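Local coordinates for protein hydrogenase maturation factor (Thermoanaerobacter tengcongensis, PDB 3VTH) that probably transfers a carbamoyl group from carbamoyl phosphate, at the expense of ATP, to the C-terminal cysteine of HypE during [NiFe]-hydrogenase maturation, at residues A[126-131]-A[182-187]; A[243-248]-A[329-334]; A[392-397]-A[419-424]. All coordinates share one frame; numbering follows the deposited sequence.

Contact 1 of 3, residues A[126-131]-A[182-187]. With ZN (zinc ion), chain D.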
loop_
_atom_site.group_PDB
_atom_site.type_symbol
_atom_site.label_atom_id
_atom_site.label_comp_id
_atom_site.label_asym_id
_atom_site.label_seq_id
_atom_site.Cartn_x
_atom_site.Cartn_y
_atom_site.Cartn_z
ATOM N N ASP A 126 36.223 -3.942 7.889
ATOM C CA ASP A 126 35.179 -4.496 8.756
ATOM C C ASP A 126 34.992 -5.987 8.473
ATOM O O ASP A 126 35.049 -6.415 7.325
ATOM C CB ASP A 126 33.856 -3.746 8.533
ATOM C CG ASP A 126 32.862 -3.942 9.675
ATOM O OD1 ASP A 126 32.681 -2.985 10.461
ATOM O OD2 ASP A 126 32.257 -5.036 9.792
ATOM N N ARG A 127 34.742 -6.788 9.500
ATOM C CA ARG A 127 34.512 -8.212 9.234
ATOM C C ARG A 127 33.187 -8.506 8.508
ATOM O O ARG A 127 33.003 -9.607 7.975
ATOM C CB ARG A 127 34.670 -9.062 10.494
ATOM C CG ARG A 127 33.539 -9.003 11.471
ATOM C CD ARG A 127 33.862 -9.891 12.677
ATOM N NE ARG A 127 32.691 -10.014 13.532
ATOM C CZ ARG A 127 31.854 -11.049 13.535
ATOM N NH1 ARG A 127 32.058 -12.106 12.748
ATOM N NH2 ARG A 127 30.805 -11.030 14.341
ATOM N N ARG A 128 32.284 -7.523 8.470
ATOM C CA ARG A 128 31.055 -7.653 7.681
ATOM C C ARG A 128 31.120 -6.950 6.323
ATOM O O ARG A 128 30.087 -6.744 5.693
ATOM C CB ARG A 128 29.827 -7.180 8.471
ATOM C CG ARG A 128 29.501 -8.064 9.663
ATOM C CD ARG A 128 28.269 -7.548 10.414
ATOM N NE ARG A 128 27.858 -8.442 11.497
ATOM C CZ ARG A 128 28.347 -8.420 12.737
ATOM N NH1 ARG A 128 29.288 -7.551 13.078
ATOM N NH2 ARG A 128 27.881 -9.276 13.642
ATOM N N TYR A 129 32.327 -6.590 5.884
ATOM C CA TYR A 129 32.549 -6.065 4.531
ATOM C C TYR A 129 31.886 -6.965 3.502
ATOM O O TYR A 129 32.176 -8.159 3.441
ATOM C CB TYR A 129 34.050 -5.964 4.248
ATOM C CG TYR A 129 34.435 -5.433 2.876
ATOM C CD1 TYR A 129 33.954 -4.202 2.410
ATOM C CD2 TYR A 129 35.316 -6.146 2.064
ATOM C CE1 TYR A 129 34.330 -3.704 1.153
ATOM C CE2 TYR A 129 35.707 -5.655 0.807
ATOM C CZ TYR A 129 35.194 -4.439 0.359
ATOM O OH TYR A 129 35.574 -3.951 -0.871
ATOM N N ARG A 130 30.963 -6.389 2.732
ATOM C CA ARG A 130 30.259 -7.097 1.650
ATOM C C ARG A 130 29.389 -8.268 2.143
ATOM O O ARG A 130 28.957 -9.098 1.350
ATOM C CB ARG A 130 31.243 -7.548 0.543
ATOM C CG ARG A 130 32.046 -6.409 -0.098
ATOM C CD ARG A 130 33.027 -6.924 -1.194
ATOM N NE ARG A 130 32.324 -7.775 -2.156
ATOM C CZ ARG A 130 31.573 -7.319 -3.158
ATOM N NH1 ARG A 130 31.439 -6.010 -3.360
ATOM N NH2 ARG A 130 30.952 -8.173 -3.963
ATOM N N TYR A 131 29.108 -8.320 3.443
ATOM C CA TYR A 131 28.198 -9.326 3.975
ATOM C C TYR A 131 26.745 -9.040 3.523
ATOM O O TYR A 131 26.169 -8.008 3.873
ATOM C CB TYR A 131 28.339 -9.431 5.504
ATOM C CG TYR A 131 27.332 -10.331 6.176
ATOM C CD1 TYR A 131 26.529 -9.849 7.196
ATOM C CD2 TYR A 131 27.190 -11.672 5.799
ATOM C CE1 TYR A 131 25.605 -10.670 7.839
ATOM C CE2 TYR A 131 26.245 -12.497 6.425
ATOM C CZ TYR A 131 25.473 -11.989 7.441
ATOM O OH TYR A 131 24.544 -12.781 8.067
ATOM N N GLN A 182 18.773 -8.928 18.237
ATOM C CA GLN A 182 18.184 -10.246 17.970
ATOM C C GLN A 182 18.600 -10.887 16.636
ATOM O O GLN A 182 18.796 -12.091 16.596
ATOM C CB GLN A 182 16.651 -10.228 18.117
ATOM C CG GLN A 182 16.172 -9.998 19.566
ATOM C CD GLN A 182 16.779 -10.998 20.539
ATOM O OE1 GLN A 182 16.658 -12.221 20.369
ATOM N NE2 GLN A 182 17.446 -10.480 21.559
ATOM N N PRO A 183 18.740 -10.096 15.552
ATOM C CA PRO A 183 19.133 -10.728 14.293
ATOM C C PRO A 183 20.650 -10.816 14.005
ATOM O O PRO A 183 21.028 -11.181 12.894
ATOM C CB PRO A 183 18.475 -9.842 13.247
ATOM C CG PRO A 183 18.437 -8.481 13.865
ATOM C CD PRO A 183 18.370 -8.679 15.369
ATOM N N VAL A 184 21.503 -10.502 14.975
ATOM C CA VAL A 184 22.959 -10.457 14.729
ATOM C C VAL A 184 23.523 -11.751 14.090
ATOM O O VAL A 184 23.286 -12.870 14.572
ATOM C CB VAL A 184 23.761 -10.087 16.018
ATOM C CG1 VAL A 184 23.603 -11.153 17.100
ATOM C CG2 VAL A 184 25.245 -9.866 15.700
ATOM N N ALA A 185 24.264 -11.578 13.003
ATOM C CA ALA A 185 24.891 -12.694 12.298
ATOM C C ALA A 185 26.022 -12.151 11.449
ATOM O O ALA A 185 26.186 -10.926 11.349
ATOM C CB ALA A 185 23.859 -13.420 11.415
ATOM N N CYS A 186 26.775 -13.056 10.819
ATOM C CA CYS A 186 27.943 -12.681 10.023
ATOM C C CYS A 186 28.184 -13.718 8.929
ATOM O O CYS A 186 27.378 -14.633 8.758
ATOM C CB CYS A 186 29.177 -12.564 10.927
ATOM S SG CYS A 186 29.842 -14.163 11.530
ATOM N N PHE A 187 29.286 -13.580 8.194
ATOM C CA PHE A 187 29.654 -14.565 7.158
ATOM C C PHE A 187 29.662 -16.001 7.691
ATOM O O PHE A 187 29.241 -16.934 7.001
ATOM C CB PHE A 187 31.033 -14.248 6.547
ATOM C CG PHE A 187 30.986 -13.259 5.409
ATOM C CD1 PHE A 187 30.372 -13.594 4.203
ATOM C CD2 PHE A 187 31.552 -11.994 5.542
ATOM C CE1 PHE A 187 30.327 -12.685 3.143
ATOM C CE2 PHE A 187 31.503 -11.074 4.481
ATOM C CZ PHE A 187 30.902 -11.425 3.287
HETATM ZN ZN ZN D . 28.604 -14.692 13.402
HETATM O O HOH W 1 31.735 -11.871 8.935
#
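The Tyr131 ring carries the backbone of Cys186 on one face: Cys186 C sits 3.3 Å above its plane, offset toward the rim, and Cys186 CA makes a CH-pi contact. Tyr131 also turns an edge toward the face of Phe187, an edge-to-face pair with ring planes 62° apart, and Tyr131 CB lies over that same ring, 3.7 Å from Phe187 CE2. In the plane of the Phe187 ring stand two carbonyl oxygens, Arg127 O and Tyr129 O, the latter 3.2 Å from Phe187 CE2. The Arg128 chain, extended from CG to NE (chi3 175°), carries NE to Ala185 O; the guanidinium grips that oxygen side-on at its edge, NE at 3.0 Å and NH2 at 3.3 Å, both from the same face of the carbonyl plane. NH2 also forms a salt bridge with Glu170. Arg127 NH1 gives a weak hydrogen bond to Cys186 SG, likely to temper the thiolate's negative charge. One water ties Arg127 O to Phe187 N. Two overlapping beta turns, type I then type II, fold 126-131. Cys186 SG binds zinc at 2.3 Å, and Cys164, Cys167 and Cys189 complete the Cys4 site. Through these two arginines one HypF finger meets the second beside its zinc.

Contact 2 of 3, residues A[243-248]-A[329-334]. With MG (magnesium ion), chain G; APC (diphosphomethylphosphonic acid adenosyl ester), chain F.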
loop_
_atom_site.group_PDB
_atom_site.type_symbol
_atom_site.label_atom_id
_atom_site.label_comp_id
_atom_site.label_asym_id
_atom_site.label_seq_id
_atom_site.Cartn_x
_atom_site.Cartn_y
_atom_site.Cartn_z
ATOM N N ARG A 243 7.086 -10.713 -22.416
ATOM C CA ARG A 243 6.599 -11.918 -23.107
ATOM C C ARG A 243 6.528 -13.132 -22.176
ATOM O O ARG A 243 5.539 -13.865 -22.171
ATOM C CB ARG A 243 7.466 -12.258 -24.329
ATOM C CG ARG A 243 6.889 -13.384 -25.224
ATOM C CD ARG A 243 7.841 -13.828 -26.353
ATOM N NE ARG A 243 8.725 -12.743 -26.767
ATOM C CZ ARG A 243 10.021 -12.663 -26.475
ATOM N NH1 ARG A 243 10.627 -13.628 -25.788
ATOM N NH2 ARG A 243 10.714 -11.611 -26.888
ATOM N N ARG A 244 7.582 -13.339 -21.396
ATOM C CA ARG A 244 7.681 -14.522 -20.560
ATOM C C ARG A 244 6.754 -14.444 -19.347
ATOM O O ARG A 244 6.072 -15.411 -19.036
ATOM C CB ARG A 244 9.118 -14.754 -20.130
ATOM C CG ARG A 244 10.034 -15.156 -21.276
ATOM C CD ARG A 244 11.392 -15.520 -20.740
ATOM N NE ARG A 244 12.349 -15.820 -21.803
ATOM C CZ ARG A 244 13.647 -16.013 -21.589
ATOM N NH1 ARG A 244 14.130 -15.941 -20.353
ATOM N NH2 ARG A 244 14.460 -16.280 -22.602
ATOM N N LYS A 245 6.708 -13.289 -18.686
ATOM C CA LYS A 245 5.766 -13.086 -17.584
ATOM C C LYS A 245 4.310 -12.986 -18.081
ATOM O O LYS A 245 3.371 -13.271 -17.326
ATOM C CB LYS A 245 6.159 -11.873 -16.718
ATOM C CG LYS A 245 5.423 -11.832 -15.359
ATOM C CD LYS A 245 5.900 -10.712 -14.417
ATOM C CE LYS A 245 4.933 -10.581 -13.236
ATOM N NZ LYS A 245 5.384 -9.571 -12.228
ATOM N N LYS A 246 4.136 -12.628 -19.354
ATOM C CA LYS A 246 2.817 -12.401 -19.965
ATOM C C LYS A 246 2.152 -11.146 -19.375
ATOM O O LYS A 246 0.929 -11.078 -19.214
ATOM C CB LYS A 246 1.912 -13.650 -19.858
ATOM C CG LYS A 246 2.394 -14.842 -20.686
ATOM C CD LYS A 246 2.047 -16.173 -20.026
ATOM C CE LYS A 246 2.765 -17.355 -20.703
ATOM N NZ LYS A 246 2.042 -17.845 -21.913
ATOM N N ARG A 247 2.982 -10.155 -19.059
ATOM C CA ARG A 247 2.551 -8.880 -18.467
ATOM C C ARG A 247 2.848 -7.790 -19.491
ATOM O O ARG A 247 3.965 -7.252 -19.536
ATOM C CB ARG A 247 3.352 -8.638 -17.190
ATOM C CG ARG A 247 2.956 -7.438 -16.347
ATOM C CD ARG A 247 3.888 -7.419 -15.133
ATOM N NE ARG A 247 3.691 -6.278 -14.248
ATOM C CZ ARG A 247 4.064 -5.032 -14.528
ATOM N NH1 ARG A 247 4.629 -4.750 -15.694
ATOM N NH2 ARG A 247 3.858 -4.066 -13.651
ATOM N N TYR A 248 1.860 -7.465 -20.321
ATOM C CA TYR A 248 2.128 -6.681 -21.528
ATOM C C TYR A 248 1.871 -5.181 -21.449
ATOM O O TYR A 248 2.410 -4.416 -22.272
ATOM C CB TYR A 248 1.374 -7.259 -22.720
ATOM C CG TYR A 248 2.062 -8.441 -23.365
ATOM C CD1 TYR A 248 3.198 -8.266 -24.164
ATOM C CD2 TYR A 248 1.567 -9.738 -23.194
ATOM C CE1 TYR A 248 3.832 -9.362 -24.774
ATOM C CE2 TYR A 248 2.186 -10.837 -23.796
ATOM C CZ TYR A 248 3.315 -10.641 -24.584
ATOM O OH TYR A 248 3.921 -11.727 -25.181
ATOM N N SER A 329 7.455 -8.325 -9.592
ATOM C CA SER A 329 7.336 -9.429 -8.658
ATOM C C SER A 329 7.520 -10.761 -9.394
ATOM O O SER A 329 7.121 -10.913 -10.554
ATOM C CB SER A 329 6.013 -9.356 -7.879
ATOM O OG SER A 329 4.913 -9.581 -8.735
ATOM N N GLY A 330 8.166 -11.697 -8.709
ATOM C CA GLY A 330 8.508 -12.996 -9.263
ATOM C C GLY A 330 7.348 -13.963 -9.182
ATOM O O GLY A 330 7.195 -14.687 -8.194
ATOM N N ASN A 331 6.524 -13.947 -10.228
ATOM C CA ASN A 331 5.368 -14.831 -10.367
ATOM C C ASN A 331 4.917 -14.796 -11.822
ATOM O O ASN A 331 5.294 -13.880 -12.568
ATOM C CB ASN A 331 4.224 -14.396 -9.439
ATOM C CG ASN A 331 3.968 -12.890 -9.475
ATOM O OD1 ASN A 331 4.509 -12.144 -8.656
ATOM N ND2 ASN A 331 3.133 -12.438 -10.422
ATOM N N VAL A 332 4.138 -15.788 -12.244
ATOM C CA VAL A 332 3.436 -15.632 -13.511
ATOM C C VAL A 332 2.365 -14.579 -13.251
ATOM O O VAL A 332 1.868 -14.443 -12.114
ATOM C CB VAL A 332 2.884 -16.973 -14.120
ATOM C CG1 VAL A 332 2.104 -17.788 -13.110
ATOM C CG2 VAL A 332 2.020 -16.714 -15.380
ATOM N N SER A 333 2.056 -13.797 -14.281
ATOM C CA SER A 333 1.027 -12.775 -14.179
ATOM C C SER A 333 -0.170 -13.304 -13.373
ATOM O O SER A 333 -0.619 -14.426 -13.598
ATOM C CB SER A 333 0.579 -12.327 -15.576
ATOM O OG SER A 333 -0.024 -11.042 -15.507
ATOM N N GLU A 334 -0.620 -12.502 -12.404
ATOM C CA GLU A 334 -1.871 -12.709 -11.632
ATOM C C GLU A 334 -1.820 -13.701 -10.460
ATOM O O GLU A 334 -2.812 -13.874 -9.750
ATOM C CB GLU A 334 -3.074 -13.002 -12.547
ATOM C CG GLU A 334 -3.407 -11.867 -13.514
ATOM C CD GLU A 334 -4.417 -12.269 -14.566
ATOM O OE1 GLU A 334 -4.439 -11.621 -15.634
ATOM O OE2 GLU A 334 -5.187 -13.234 -14.341
HETATM MG MG MG G . 3.300 -8.257 -9.103
HETATM P PG APC F . 1.455 -9.144 -11.640
HETATM O O1G APC F . 2.691 -9.370 -10.807
HETATM O O2G APC F . 1.779 -8.891 -13.092
HETATM O O3G APC F . 0.379 -10.176 -11.454
HETATM P PB APC F . 1.388 -6.524 -10.440
HETATM O O1B APC F . 1.739 -6.962 -9.052
HETATM O O2B APC F . 0.364 -5.410 -10.521
HETATM O O3B APC F . 0.713 -7.789 -11.170
HETATM P PA APC F . 4.405 -5.645 -10.490
HETATM O O1A APC F . 5.413 -5.197 -11.522
HETATM O O2A APC F . 4.869 -6.714 -9.569
HETATM C C3A APC F . 2.881 -6.107 -11.400
HETATM O "O5'" APC F . 3.986 -4.421 -9.527
HETATM C "C5'" APC F . 4.385 -3.070 -9.737
HETATM C "C4'" APC F . 3.179 -2.169 -9.484
HETATM O "O4'" APC F . 3.645 -0.818 -9.580
HETATM C "C3'" APC F . 2.114 -2.369 -10.566
HETATM O "O3'" APC F . 0.786 -2.363 -10.016
HETATM C "C2'" APC F . 2.274 -1.148 -11.448
HETATM O "O2'" APC F . 1.075 -0.830 -12.180
HETATM C "C1'" APC F . 2.781 -0.099 -10.459
HETATM N N9 APC F . 3.511 0.890 -11.244
HETATM C C8 APC F . 4.752 0.769 -11.787
HETATM N N7 APC F . 5.058 1.888 -12.490
HETATM C C5 APC F . 4.001 2.723 -12.400
HETATM C C6 APC F . 3.645 4.066 -12.909
HETATM N N6 APC F . 4.507 4.771 -13.669
HETATM N N1 APC F . 2.432 4.566 -12.583
HETATM C C2 APC F . 1.556 3.892 -11.809
HETATM N N3 APC F . 1.792 2.667 -11.312
HETATM C C4 APC F . 2.982 2.057 -11.575
HETATM O O HOH W 2 2.232 -9.716 -7.813
#
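APC O1G, a gamma-phosphate oxygen of the bound ATP analogue, is gripped by Lys245 NZ at 3.1 Å, by Asn331 ND2 in a nearly straight bond (172°) and by the magnesium ion. Lys245 leaves the last turn of helix 235-245 with CG anti to the backbone N (chi1 -165°) and runs out fully extended. Its NZ also lands on an in-plane lone pair of Ser329 O at 2.8 Å, with Thr328 OG1 as a further partner; CE passes 3.4 Å from Asn331 O. An alanine in place of Lys245 would probably leave O1G and Ser329 O without their ammonium partner and the loop less firmly tied to the helix. Ser329 OG binds magnesium at 2.1 Å and donates to Asn331 OD1, 2.6 Å away, making Asn331 a second-shell residue that orients the metal ligand. Ser333 N bonds Lys245 O weakly, just before Lys246 ends the helix in a Schellman motif. Glu334 N donates to APC O3G at 2.7 Å. Lysine, asparagine amide, backbone N-H and magnesium together contact two gamma-phosphate oxygens, and magnesium bridges all three phosphorus groups, likely offsetting the negative charge of the analogue's triphosphate-like chain in this YrdC-like domain.

Contact 3 of 3, residues A[392-397]-A[419-424]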
loop_
_atom_site.group_PDB
_atom_site.type_symbol
_atom_site.label_atom_id
_atom_site.label_comp_id
_atom_site.label_asym_id
_atom_site.label_seq_id
_atom_site.Cartn_x
_atom_site.Cartn_y
_atom_site.Cartn_z
ATOM N N ILE A 392 -3.294 1.022 11.669
ATOM C CA ILE A 392 -3.899 2.344 11.749
ATOM C C ILE A 392 -4.398 2.540 13.185
ATOM O O ILE A 392 -5.099 1.687 13.737
ATOM C CB ILE A 392 -5.074 2.492 10.740
ATOM C CG1 ILE A 392 -4.605 2.208 9.295
ATOM C CG2 ILE A 392 -5.743 3.875 10.837
ATOM C CD1 ILE A 392 -3.342 2.938 8.871
ATOM N N LEU A 393 -4.024 3.665 13.779
ATOM C CA LEU A 393 -4.419 3.972 15.147
ATOM C C LEU A 393 -5.846 4.483 15.192
ATOM O O LEU A 393 -6.219 5.411 14.451
ATOM C CB LEU A 393 -3.457 4.983 15.774
ATOM C CG LEU A 393 -3.502 5.154 17.302
ATOM C CD1 LEU A 393 -3.245 3.831 18.010
ATOM C CD2 LEU A 393 -2.515 6.238 17.781
ATOM N N LEU A 394 -6.653 3.852 16.038
ATOM C CA LEU A 394 -8.012 4.325 16.278
ATOM C C LEU A 394 -8.048 5.210 17.535
ATOM O O LEU A 394 -7.261 5.025 18.443
ATOM C CB LEU A 394 -8.980 3.138 16.372
ATOM C CG LEU A 394 -8.949 2.208 15.140
ATOM C CD1 LEU A 394 -9.786 0.948 15.314
ATOM C CD2 LEU A 394 -9.363 2.963 13.870
ATOM N N LYS A 395 -8.968 6.169 17.566
ATOM C CA LYS A 395 -9.116 7.102 18.698
ATOM C C LYS A 395 -9.599 6.383 19.959
ATOM O O LYS A 395 -9.133 6.656 21.062
ATOM C CB LYS A 395 -10.081 8.229 18.302
ATOM C CG LYS A 395 -10.390 9.258 19.383
ATOM C CD LYS A 395 -11.622 10.089 18.986
ATOM C CE LYS A 395 -12.182 10.902 20.157
ATOM N NZ LYS A 395 -11.236 11.974 20.612
ATOM N N LYS A 396 -10.517 5.443 19.781
ATOM C CA LYS A 396 -11.128 4.734 20.897
ATOM C C LYS A 396 -10.892 3.230 20.745
ATOM O O LYS A 396 -10.781 2.732 19.617
ATOM C CB LYS A 396 -12.634 5.033 20.897
ATOM C CG LYS A 396 -13.336 4.776 22.214
ATOM C CD LYS A 396 -14.845 4.658 22.025
ATOM C CE LYS A 396 -15.495 4.060 23.268
ATOM N NZ LYS A 396 -14.884 2.730 23.604
ATOM N N GLU A 397 -10.839 2.504 21.865
ATOM C CA GLU A 397 -10.809 1.035 21.818
ATOM C C GLU A 397 -12.067 0.491 21.133
ATOM O O GLU A 397 -13.153 1.068 21.265
ATOM C CB GLU A 397 -10.670 0.429 23.220
ATOM C CG GLU A 397 -9.209 0.309 23.697
ATOM C CD GLU A 397 -8.641 1.629 24.193
ATOM O OE1 GLU A 397 -7.468 1.927 23.885
ATOM O OE2 GLU A 397 -9.371 2.372 24.894
ATOM N N HIS A 419 -7.132 -0.474 20.259
ATOM C CA HIS A 419 -7.307 0.702 19.416
ATOM C C HIS A 419 -6.563 0.608 18.091
ATOM O O HIS A 419 -6.173 1.628 17.534
ATOM C CB HIS A 419 -6.961 1.998 20.152
ATOM C CG HIS A 419 -5.708 1.922 20.963
ATOM N ND1 HIS A 419 -5.719 1.741 22.329
ATOM C CD2 HIS A 419 -4.404 1.996 20.604
ATOM C CE1 HIS A 419 -4.474 1.714 22.780
ATOM N NE2 HIS A 419 -3.658 1.866 21.753
ATOM N N TYR A 420 -6.385 -0.608 17.574
ATOM C CA TYR A 420 -5.723 -0.768 16.275
ATOM C C TYR A 420 -6.607 -1.346 15.187
ATOM O O TYR A 420 -7.417 -2.225 15.438
ATOM C CB TYR A 420 -4.479 -1.648 16.400
ATOM C CG TYR A 420 -3.443 -1.171 17.390
ATOM C CD1 TYR A 420 -2.764 0.029 17.194
ATOM C CD2 TYR A 420 -3.102 -1.950 18.490
ATOM C CE1 TYR A 420 -1.788 0.452 18.084
ATOM C CE2 TYR A 420 -2.124 -1.521 19.406
ATOM C CZ TYR A 420 -1.480 -0.323 19.179
ATOM O OH TYR A 420 -0.532 0.113 20.052
ATOM N N ALA A 421 -6.422 -0.843 13.966
ATOM C CA ALA A 421 -6.974 -1.476 12.778
ATOM C C ALA A 421 -5.762 -2.049 12.039
ATOM O O ALA A 421 -4.966 -1.306 11.466
ATOM C CB ALA A 421 -7.715 -0.454 11.915
ATOM N N PHE A 422 -5.588 -3.357 12.159
ATOM C CA PHE A 422 -4.527 -4.073 11.481
ATOM C C PHE A 422 -4.990 -4.356 10.063
ATOM O O PHE A 422 -5.614 -5.394 9.803
ATOM C CB PHE A 422 -4.244 -5.394 12.193
ATOM C CG PHE A 422 -3.572 -5.231 13.530
ATOM C CD1 PHE A 422 -2.209 -4.928 13.607
ATOM C CD2 PHE A 422 -4.295 -5.389 14.711
ATOM C CE1 PHE A 422 -1.570 -4.773 14.863
ATOM C CE2 PHE A 422 -3.675 -5.249 15.959
ATOM C CZ PHE A 422 -2.316 -4.942 16.041
ATOM N N ILE A 423 -4.736 -3.415 9.164
ATOM C CA ILE A 423 -5.031 -3.636 7.751
ATOM C C ILE A 423 -3.876 -4.470 7.137
ATOM O O ILE A 423 -2.682 -4.208 7.383
ATOM C CB ILE A 423 -5.281 -2.297 6.989
ATOM C CG1 ILE A 423 -5.736 -2.571 5.544
ATOM C CG2 ILE A 423 -4.030 -1.403 7.028
ATOM C CD1 ILE A 423 -6.261 -1.314 4.768
ATOM N N SER A 424 -4.228 -5.502 6.385
ATOM C CA SER A 424 -3.218 -6.409 5.858
ATOM C C SER A 424 -2.431 -5.716 4.772
ATOM O O SER A 424 -2.895 -4.734 4.167
ATOM C CB SER A 424 -3.876 -7.661 5.277
ATOM O OG SER A 424 -4.466 -7.416 3.999
#
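His419 CG stands between its backbone N and carbonyl carbon (chi1 44°), while Glu397 bends at chi2 (79°) to bring CD round, and the two side chains run alongside each other in the same direction. Glu397 OE1 arrives at the edge of the imidazole, near its plane, and accepts a hydrogen bond from ND1. The modelled separation of OE1 and ND1 is very short, and its exact length is doubtful. The carboxylate plane is turned 69° from the ring. On another part of the ring, Leu393 CD1 lies 3.4 Å from His419 CD2, and the same methyl touches Tyr420 CE1 at 3.7 Å. His419 CD2 lies over one face of the Tyr420 ring, offset toward the rim.

The backbones pair in antiparallel fashion. Ile392 and Ala421 form a hydrogen-bonded pair, with Ile392 N to Ala421 O and Ala421 N to Ile392 O both at 2.9 Å; Leu393 and Tyr420 form the next, non-hydrogen-bonded pair. One further backbone bond, Leu394 N to His419 O at 2.7 Å, lies past the paired strands. Leu393 and Tyr420 point to one face of the sheet, Ile392 and Ala421 to the other, where Ile392 CB meets Ala421 CB at 4.1 Å and Leu394 CD1 packs 4.2 Å from the same Ala421 CB.

The mixed sheet belongs to the HypF Kae1-like domain, of the actin-like ATPase clan. Strand 392-393 is one of its two outermost strands, and 420-423 joins it to 414-417. Helix 737-749 covers the Ala421 face, meeting Leu394, Ala421 and Ile423, while on the other face Tyr420 packs on Phe104 and Pro106 and hydrogen-bonds Asp78 through its hydroxyl, linking this edge to strand 76-85 of the acylphosphatase-like region.

How the contacts relate
After the acylphosphatase-like region at the N terminus, the chain enters the zinc fingers, where contact 1 closes a loop of 50 residues and joins the first finger to the second. Contact 2 follows in the YrdC-like region, bringing the loop after strand 325-329 back to the end of helix 235-245, across 80 intervening residues, beside the nucleotide. Contact 3 spans just 21 residues and pairs an edge strand with 420-423 at the start of the Kae1-like part. The three lie in series, neither nested nor crossed. Their centres are about 35 Å apart for contacts 1 and 2, and for contacts 2 and 3, which lie on opposite sides of the chain's centre.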